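PDB 1F5M: free methionine-R-sulfoxide reductase from Saccharomyces cerevisiae, which reduces the R-form of free methionine sulfoxide back to methionine with thioredoxin as the electron donor, protecting the yeast cell from oxidative stress. Local coordinates for residues V135-N140 and A170-N174; K88-I94 and I123-E128; K130-V134 and E156-H160. All blocks are in the same frame, centred on the assembly; numbering follows the deposited sequence.

All three contacts belong to one GAF domain, built on an antiparallel sheet in which strand 131-138 lies next to strand 144-152. Contact 2 closes first along the chain, tying the segment that enters strand 93-95 to the loop before strand 131-138. Contacts 3 and 1 then share that strand: its start meets the loop 156-160 and its end meets helix 160-176, so their segments alternate in sequence. The centres of contacts 2 and 3 lie about 16 Å apart, those of contacts 1 and 3 about 19 Å, and those of contacts 1 and 2 about 22 Å. Contacts 1 and 3 thus join the C-terminal helix and its lead-in to the sheet, whereas contact 2 carries the disulfide.

Contact 1: V135-N140 and A170-N174; sequences VPIISN and AKLIN
I137 lays its two branches on different parts of helix 160-176. Its CG1 lies beside the backbone N (chi1 -64°) and meets A170 CB at 3.9 Å, which leaves CG2 anti to that N, reaching farther along the helix to touch I173 CG2 at 4.0 Å. The side chains of I137 and I173 cross at about a right angle, methyl against methyl. CG2 of I137 also sits 3.8 Å from A170 O, the carbonyl that accepts the helical bond from N174 N, so this branch rests partly on helix backbone. The methyl of A170 points at the strand and is shared by three neighbours: I137, the carbonyl P136 O at 3.9 Å, and V135 CG1 at 4.3 Å, two residues before I137 in the strand. So small a side chain lets strand 135-138 and helix 170-174 approach to 7.3 Å between their axes, with a crossing angle of -30°. One helical turn beyond A170, N174 carries the contact past the end of the strand. Its CG is anti to the backbone N (chi1 172°), which brings the flat amide group beside the chain at I138 and S139; CG lies 3.3 Å from I138 O. N174 also packs on L145 and I173 on Y32 of helix 21-36, while backbone bonds from I137 to L145 and G146 hold the strand in the sheet. This is aliphatic helix-on-sheet packing, the C-terminal helix lying at a shallow angle to strand 131-138, next to the outermost strand 111-113, as in the GAF fold.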
loop_
_atom_site.group_PDB
_atom_site.type_symbol
_atom_site.label_atom_id
_atom_site.label_comp_id
_atom_site.label_asym_id
_atom_site.label_seq_id
_atom_site.Cartn_x
_atom_site.Cartn_y
_atom_site.Cartn_z
ATOM N N VAL B 135 -10.588 7.866 -10.831
ATOM C CA VAL B 135 -10.012 8.282 -12.096
ATOM C C VAL B 135 -9.419 7.081 -12.843
ATOM O O VAL B 135 -8.495 6.369 -12.339
ATOM C CB VAL B 135 -8.919 9.348 -11.848
ATOM C CG1 VAL B 135 -8.255 9.793 -13.151
ATOM C CG2 VAL B 135 -9.503 10.525 -11.103
ATOM N N PRO B 136 -9.924 6.813 -14.054
ATOM C CA PRO B 136 -9.375 5.662 -14.803
ATOM C C PRO B 136 -8.009 5.914 -15.468
ATOM O O PRO B 136 -7.729 7.003 -15.970
ATOM C CB PRO B 136 -10.469 5.368 -15.817
ATOM C CG PRO B 136 -10.952 6.716 -16.155
ATOM C CD PRO B 136 -10.995 7.479 -14.818
ATOM N N ILE B 137 -7.136 4.897 -15.424
ATOM C CA ILE B 137 -5.812 4.983 -16.008
ATOM C C ILE B 137 -5.963 4.371 -17.391
ATOM O O ILE B 137 -6.391 3.229 -17.513
ATOM C CB ILE B 137 -4.808 4.187 -15.141
ATOM C CG1 ILE B 137 -4.711 4.855 -13.751
ATOM C CG2 ILE B 137 -3.458 4.143 -15.791
ATOM C CD1 ILE B 137 -4.160 3.911 -12.690
ATOM N N ILE B 138 -5.606 5.128 -18.429
ATOM C CA ILE B 138 -5.799 4.663 -19.813
ATOM C C ILE B 138 -4.531 4.312 -20.566
ATOM O O ILE B 138 -3.536 5.018 -20.457
ATOM C CB ILE B 138 -6.573 5.749 -20.629
ATOM C CG1 ILE B 138 -7.851 6.148 -19.873
ATOM C CG2 ILE B 138 -6.848 5.244 -22.047
ATOM C CD1 ILE B 138 -8.837 5.011 -19.714
ATOM N N SER B 139 -4.566 3.225 -21.335
ATOM C CA SER B 139 -3.383 2.805 -22.101
ATOM C C SER B 139 -3.225 3.621 -23.389
ATOM O O SER B 139 -4.139 4.354 -23.800
ATOM C CB SER B 139 -3.502 1.336 -22.508
ATOM O OG SER B 139 -4.653 1.181 -23.319
ATOM N N ASN B 140 -2.069 3.489 -24.028
ATOM C CA ASN B 140 -1.839 4.190 -25.298
ATOM C C ASN B 140 -2.936 3.722 -26.222
ATOM O O ASN B 140 -3.526 4.485 -26.997
ATOM C CB ASN B 140 -0.504 3.791 -25.902
ATOM C CG ASN B 140 0.646 4.288 -25.098
ATOM O OD1 ASN B 140 0.521 5.283 -24.392
ATOM N ND2 ASN B 140 1.788 3.612 -25.196
ATOM N N ALA B 170 -2.531 9.866 -13.808
ATOM C CA ALA B 170 -2.875 8.629 -14.457
ATOM C C ALA B 170 -2.074 8.524 -15.754
ATOM O O ALA B 170 -1.625 7.449 -16.130
ATOM C CB ALA B 170 -4.435 8.574 -14.735
ATOM N N LYS B 171 -1.903 9.640 -16.449
ATOM C CA LYS B 171 -1.131 9.606 -17.694
ATOM C C LYS B 171 0.363 9.307 -17.428
ATOM O O LYS B 171 1.022 8.597 -18.204
ATOM C CB LYS B 171 -1.304 10.930 -18.446
ATOM C CG LYS B 171 -2.669 11.071 -19.086
ATOM C CD LYS B 171 -2.810 12.438 -19.730
ATOM C CE LYS B 171 -4.209 12.619 -20.322
ATOM N NZ LYS B 171 -5.292 12.410 -19.280
ATOM N N LEU B 172 0.868 9.818 -16.315
ATOM C CA LEU B 172 2.262 9.621 -15.932
ATOM C C LEU B 172 2.499 8.178 -15.511
ATOM O O LEU B 172 3.631 7.644 -15.635
ATOM C CB LEU B 172 2.654 10.555 -14.761
ATOM C CG LEU B 172 2.842 12.042 -15.004
ATOM C CD1 LEU B 172 3.268 12.746 -13.726
ATOM C CD2 LEU B 172 3.877 12.241 -16.091
ATOM N N ILE B 173 1.445 7.559 -14.988
ATOM C CA ILE B 173 1.501 6.176 -14.542
ATOM C C ILE B 173 1.540 5.315 -15.797
ATOM O O ILE B 173 2.360 4.384 -15.912
ATOM C CB ILE B 173 0.244 5.833 -13.681
ATOM C CG1 ILE B 173 0.458 6.369 -12.262
ATOM C CG2 ILE B 173 -0.054 4.330 -13.692
ATOM C CD1 ILE B 173 -0.726 6.243 -11.358
ATOM N N ASN B 174 0.669 5.631 -16.748
ATOM C CA ASN B 174 0.647 4.863 -18.002
ATOM C C ASN B 174 2.013 4.871 -18.717
ATOM O O ASN B 174 2.455 3.837 -19.252
ATOM C CB ASN B 174 -0.379 5.427 -18.964
ATOM C CG ASN B 174 -0.283 4.789 -20.340
ATOM O OD1 ASN B 174 -0.132 5.491 -21.345
ATOM N ND2 ASN B 174 -0.376 3.453 -20.395
#

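Contact 2: K88-I94 and I123-E128; sequences KVACQMI and IACDGE
C91 and C125 are joined by a disulfide, SG to SG 2.1 Å, with a chi3 of -123°. Each sulfur lies anti to its own carbonyl carbon (chi1 -58° at C125), which turns the two CB-SG bonds toward one another across the gap between the loops. Around the bridge the packing is apolar. A90 CB meets C125 CB at 3.9 Å, and I123 sets CG2 against C91 SG at 3.9 Å. The other end of I123 goes to I94, I123 CD1 to I94 CG2 at 4.0 Å, the two isoleucines lying alongside with their chains running opposite ways. At the far end of the contact, the extended chain of K88 passes D126 at a slant, its CD 3.7 Å from D126 OD2. The ammonium does not reach the carboxylate directly: one water accepts from K88 NZ at 3.0 Å and donates to D126 OD2 at 2.6 Å, and a second links K88 N to the same oxygen. D126 is itself positioned from outside and within. N65 ND2 binds OD2, and D126 OD1 takes the N-H of E128 N at 2.7 Å, an Asx turn in which the donor comes from the anti side, 33° out of the carboxylate plane. Farther out, Y70 bonds C91 O through its hydroxyl and packs on A90, I94 and C125. The second subunit adds its own hold: N48 of that chain bonds A90 O, and backbone bonds from C125 cross the interface as well. A disulfide tying two loops together beside the sheet is consistent with the oxidised state of a thioredoxin-dependent free methionine-R-sulfoxide reductase, whose cycle returns such a bond to thiols.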
loop_
_atom_site.group_PDB
_atom_site.type_symbol
_atom_site.label_atom_id
_atom_site.label_comp_id
_atom_site.label_asym_id
_atom_site.label_seq_id
_atom_site.Cartn_x
_atom_site.Cartn_y
_atom_site.Cartn_z
ATOM N N LYS B 88 -7.731 1.481 5.125
ATOM C CA LYS B 88 -8.167 0.227 5.707
ATOM C C LYS B 88 -8.403 -0.825 4.647
ATOM O O LYS B 88 -8.556 -0.485 3.493
ATOM C CB LYS B 88 -9.433 0.447 6.523
ATOM C CG LYS B 88 -9.205 1.407 7.657
ATOM C CD LYS B 88 -10.513 1.666 8.350
ATOM C CE LYS B 88 -10.274 2.463 9.644
ATOM N NZ LYS B 88 -11.586 2.795 10.253
ATOM N N VAL B 89 -8.378 -2.103 5.061
ATOM C CA VAL B 89 -8.616 -3.273 4.197
ATOM C C VAL B 89 -9.825 -3.008 3.243
ATOM O O VAL B 89 -10.831 -2.415 3.629
ATOM C CB VAL B 89 -8.813 -4.519 5.121
ATOM C CG1 VAL B 89 -9.430 -5.684 4.378
ATOM C CG2 VAL B 89 -7.404 -4.940 5.678
ATOM N N ALA B 90 -9.700 -3.466 1.997
ATOM C CA ALA B 90 -10.674 -3.205 0.956
ATOM C C ALA B 90 -11.051 -4.418 0.111
ATOM O O ALA B 90 -10.384 -5.464 0.172
ATOM C CB ALA B 90 -10.117 -2.124 0.040
ATOM N N CYS B 91 -12.099 -4.227 -0.695
ATOM C CA CYS B 91 -12.637 -5.250 -1.586
ATOM C C CYS B 91 -11.538 -5.698 -2.568
ATOM O O CYS B 91 -10.775 -4.877 -3.089
ATOM C CB CYS B 91 -13.848 -4.681 -2.344
ATOM S SG CYS B 91 -15.012 -3.616 -1.405
ATOM N N GLN B 92 -11.454 -7.006 -2.797
ATOM C CA GLN B 92 -10.441 -7.618 -3.650
ATOM C C GLN B 92 -10.675 -7.569 -5.156
ATOM O O GLN B 92 -9.724 -7.561 -5.963
ATOM C CB GLN B 92 -10.250 -9.086 -3.221
ATOM C CG GLN B 92 -9.979 -9.265 -1.737
ATOM C CD GLN B 92 -11.216 -9.603 -0.936
ATOM O OE1 GLN B 92 -12.316 -9.064 -1.186
ATOM N NE2 GLN B 92 -11.056 -10.509 0.044
ATOM N N MET B 93 -11.936 -7.517 -5.564
ATOM C CA MET B 93 -12.190 -7.521 -6.981
ATOM C C MET B 93 -13.441 -6.728 -7.241
ATOM O O MET B 93 -14.344 -6.757 -6.430
ATOM C CB MET B 93 -12.372 -8.990 -7.430
ATOM C CG MET B 93 -12.782 -9.207 -8.868
ATOM S SD MET B 93 -12.782 -11.012 -9.259
ATOM C CE MET B 93 -11.060 -11.522 -8.595
ATOM N N ILE B 94 -13.461 -5.987 -8.340
ATOM C CA ILE B 94 -14.646 -5.221 -8.727
ATOM C C ILE B 94 -14.899 -5.474 -10.212
ATOM O O ILE B 94 -13.964 -5.454 -11.018
ATOM C CB ILE B 94 -14.468 -3.720 -8.495
ATOM C CG1 ILE B 94 -14.320 -3.457 -6.996
ATOM C CG2 ILE B 94 -15.770 -2.943 -8.971
ATOM C CD1 ILE B 94 -13.736 -2.099 -6.682
ATOM N N ILE B 123 -20.335 0.028 -4.062
ATOM C CA ILE B 123 -19.739 -1.169 -3.437
ATOM C C ILE B 123 -18.867 -0.569 -2.366
ATOM O O ILE B 123 -17.824 0.004 -2.684
ATOM C CB ILE B 123 -18.871 -1.973 -4.488
ATOM C CG1 ILE B 123 -19.801 -2.468 -5.594
ATOM C CG2 ILE B 123 -18.106 -3.110 -3.792
ATOM C CD1 ILE B 123 -19.115 -3.159 -6.755
ATOM N N ALA B 124 -19.344 -0.603 -1.115
ATOM C CA ALA B 124 -18.607 -0.048 -0.001
ATOM C C ALA B 124 -17.578 -1.031 0.573
ATOM O O ALA B 124 -17.941 -2.139 0.998
ATOM C CB ALA B 124 -19.586 0.364 1.113
ATOM N N CYS B 125 -16.313 -0.634 0.585
ATOM C CA CYS B 125 -15.254 -1.470 1.205
ATOM C C CYS B 125 -15.171 -0.955 2.665
ATOM O O CYS B 125 -14.923 -1.702 3.619
ATOM C CB CYS B 125 -13.921 -1.309 0.452
ATOM S SG CYS B 125 -14.093 -1.749 -1.317
ATOM N N ASP B 126 -15.393 0.335 2.831
ATOM C CA ASP B 126 -15.384 0.967 4.159
ATOM C C ASP B 126 -16.785 1.538 4.348
ATOM O O ASP B 126 -17.234 2.405 3.571
ATOM C CB ASP B 126 -14.331 2.092 4.232
ATOM C CG ASP B 126 -14.147 2.647 5.680
ATOM O OD1 ASP B 126 -15.138 2.698 6.461
ATOM O OD2 ASP B 126 -13.005 3.052 6.039
ATOM N N GLY B 127 -17.492 1.045 5.360
ATOM C CA GLY B 127 -18.829 1.549 5.601
ATOM C C GLY B 127 -18.854 3.024 5.952
ATOM O O GLY B 127 -19.934 3.626 5.912
ATOM N N GLU B 128 -17.706 3.632 6.287
ATOM C CA GLU B 128 -17.739 5.068 6.641
ATOM C C GLU B 128 -17.466 6.009 5.499
ATOM O O GLU B 128 -17.469 7.227 5.688
ATOM C CB GLU B 128 -16.733 5.391 7.732
ATOM C CG GLU B 128 -17.285 5.165 9.097
ATOM C CD GLU B 128 -16.359 4.280 9.878
ATOM O OE1 GLU B 128 -15.535 4.793 10.685
ATOM O OE2 GLU B 128 -16.453 3.045 9.639
HETATM O O HOH W 1 -12.675 4.582 8.167
HETATM O O HOH W 2 -10.576 2.784 4.406
HETATM O O HOH W 3 -14.612 1.604 9.092
#

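Contact 3: K130-V134 and E156-H160; sequences KSEIV and EGFDH
S131 OG is gripped twice. It accepts from G157 N at 3.0 Å, with an N-H...O angle of 146°, and is also hydrogen-bonded to D154 O. The hydroxyl stands between the backbone N and the carbonyl carbon of its own residue, and thereby faces the loop after strand 144-152. Farther along that loop, F158 lays its ring against residues 131-133. I133 CG2 sits over the centre of one face, 3.6 Å from the centroid of the F158 ring and 9° off the ring normal, a CH-pi contact. With CG1 of I133 anti to the backbone N (chi1 -178°), CG2 is the branch presented to the ring. S131 O lies at the ring edge, near its plane, 4.1 Å from F158 CE1, and E132 CA approaches the same atom obliquely at 3.8 Å. An alanine in place of F158 would probably leave I133 CG2 without its aromatic face and open a gap beside the strand backbone. Beyond the ring, D159 caps the start of helix 160-176 through V161 N, and K130 with S131 forms a classic beta bulge opposite C152. One buried hydroxyl pins the loop backbone and one aromatic face takes the I133 methyl, so a polar grip and an apolar contact probably both hold the loop that leads from strand 144-152 into helix 160-176 against strand 131-138.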
loop_
_atom_site.group_PDB
_atom_site.type_symbol
_atom_site.label_atom_id
_atom_site.label_comp_id
_atom_site.label_asym_id
_atom_site.label_seq_id
_atom_site.Cartn_x
_atom_site.Cartn_y
_atom_site.Cartn_z
ATOM N N LYS B 130 -18.088 8.397 2.670
ATOM C CA LYS B 130 -19.255 9.203 2.284
ATOM C C LYS B 130 -19.117 9.804 0.905
ATOM O O LYS B 130 -20.118 10.062 0.251
ATOM C CB LYS B 130 -19.512 10.333 3.299
ATOM C CG LYS B 130 -20.368 9.883 4.471
ATOM C CD LYS B 130 -20.409 10.965 5.563
ATOM C CE LYS B 130 -21.271 10.375 6.712
ATOM N NZ LYS B 130 -21.368 11.305 7.838
ATOM N N SER B 131 -17.897 10.119 0.483
ATOM C CA SER B 131 -17.716 10.660 -0.856
ATOM C C SER B 131 -16.527 9.987 -1.437
ATOM O O SER B 131 -15.725 9.426 -0.690
ATOM C CB SER B 131 -17.582 12.200 -0.890
ATOM O OG SER B 131 -16.525 12.706 -0.123
ATOM N N GLU B 132 -16.411 10.033 -2.770
ATOM C CA GLU B 132 -15.366 9.304 -3.481
ATOM C C GLU B 132 -15.073 9.870 -4.883
ATOM O O GLU B 132 -15.927 10.505 -5.534
ATOM C CB GLU B 132 -15.817 7.813 -3.593
ATOM C CG GLU B 132 -14.772 6.812 -4.134
ATOM C CD GLU B 132 -15.201 5.302 -4.078
ATOM O OE1 GLU B 132 -14.458 4.430 -4.598
ATOM O OE2 GLU B 132 -16.269 4.959 -3.513
ATOM N N ILE B 133 -13.839 9.680 -5.330
ATOM C CA ILE B 133 -13.428 10.093 -6.669
ATOM C C ILE B 133 -12.624 8.962 -7.278
ATOM O O ILE B 133 -11.702 8.383 -6.631
ATOM C CB ILE B 133 -12.610 11.410 -6.666
ATOM C CG1 ILE B 133 -12.257 11.817 -8.105
ATOM C CG2 ILE B 133 -11.331 11.226 -5.840
ATOM C CD1 ILE B 133 -11.761 13.245 -8.260
ATOM N N VAL B 134 -12.979 8.599 -8.504
ATOM C CA VAL B 134 -12.271 7.512 -9.193
ATOM C C VAL B 134 -11.885 7.963 -10.570
ATOM O O VAL B 134 -12.720 8.428 -11.357
ATOM C CB VAL B 134 -13.104 6.227 -9.329
ATOM C CG1 VAL B 134 -12.240 5.122 -9.937
ATOM C CG2 VAL B 134 -13.616 5.807 -7.983
ATOM N N GLU B 156 -19.115 15.360 -0.258
ATOM C CA GLU B 156 -18.534 16.444 -1.041
ATOM C C GLU B 156 -17.050 16.693 -0.794
ATOM O O GLU B 156 -16.595 17.841 -0.692
ATOM C CB GLU B 156 -19.320 17.741 -0.763
ATOM C CG GLU B 156 -20.813 17.696 -1.152
ATOM C CD GLU B 156 -21.703 18.622 -0.275
ATOM O OE1 GLU B 156 -22.948 18.428 -0.252
ATOM O OE2 GLU B 156 -21.175 19.551 0.397
ATOM N N GLY B 157 -16.267 15.644 -0.707
ATOM C CA GLY B 157 -14.854 15.901 -0.462
ATOM C C GLY B 157 -13.998 16.246 -1.677
ATOM O O GLY B 157 -12.908 16.759 -1.499
ATOM N N PHE B 158 -14.497 16.006 -2.895
ATOM C CA PHE B 158 -13.728 16.230 -4.142
ATOM C C PHE B 158 -14.369 17.127 -5.212
ATOM O O PHE B 158 -15.597 17.260 -5.276
ATOM C CB PHE B 158 -13.413 14.882 -4.774
ATOM C CG PHE B 158 -12.815 13.910 -3.825
ATOM C CD1 PHE B 158 -13.593 12.914 -3.240
ATOM C CD2 PHE B 158 -11.471 14.011 -3.475
ATOM C CE1 PHE B 158 -13.039 12.012 -2.302
ATOM C CE2 PHE B 158 -10.898 13.136 -2.544
ATOM C CZ PHE B 158 -11.686 12.126 -1.949
ATOM N N ASP B 159 -13.533 17.704 -6.084
ATOM C CA ASP B 159 -14.046 18.584 -7.132
ATOM C C ASP B 159 -13.214 18.397 -8.409
ATOM O O ASP B 159 -12.298 17.554 -8.449
ATOM C CB ASP B 159 -14.003 20.035 -6.651
ATOM C CG ASP B 159 -12.596 20.504 -6.337
ATOM O OD1 ASP B 159 -12.413 21.292 -5.378
ATOM O OD2 ASP B 159 -11.679 20.111 -7.057
ATOM N N HIS B 160 -13.492 19.170 -9.443
ATOM C CA HIS B 160 -12.756 18.975 -10.693
ATOM C C HIS B 160 -11.266 19.347 -10.736
ATOM O O HIS B 160 -10.602 19.050 -11.727
ATOM C CB HIS B 160 -13.512 19.622 -11.851
ATOM C CG HIS B 160 -14.728 18.850 -12.239
ATOM N ND1 HIS B 160 -15.881 18.862 -11.491
ATOM C CD2 HIS B 160 -14.926 17.940 -13.222
ATOM C CE1 HIS B 160 -16.738 17.988 -11.990
ATOM N NE2 HIS B 160 -16.180 17.415 -13.041
#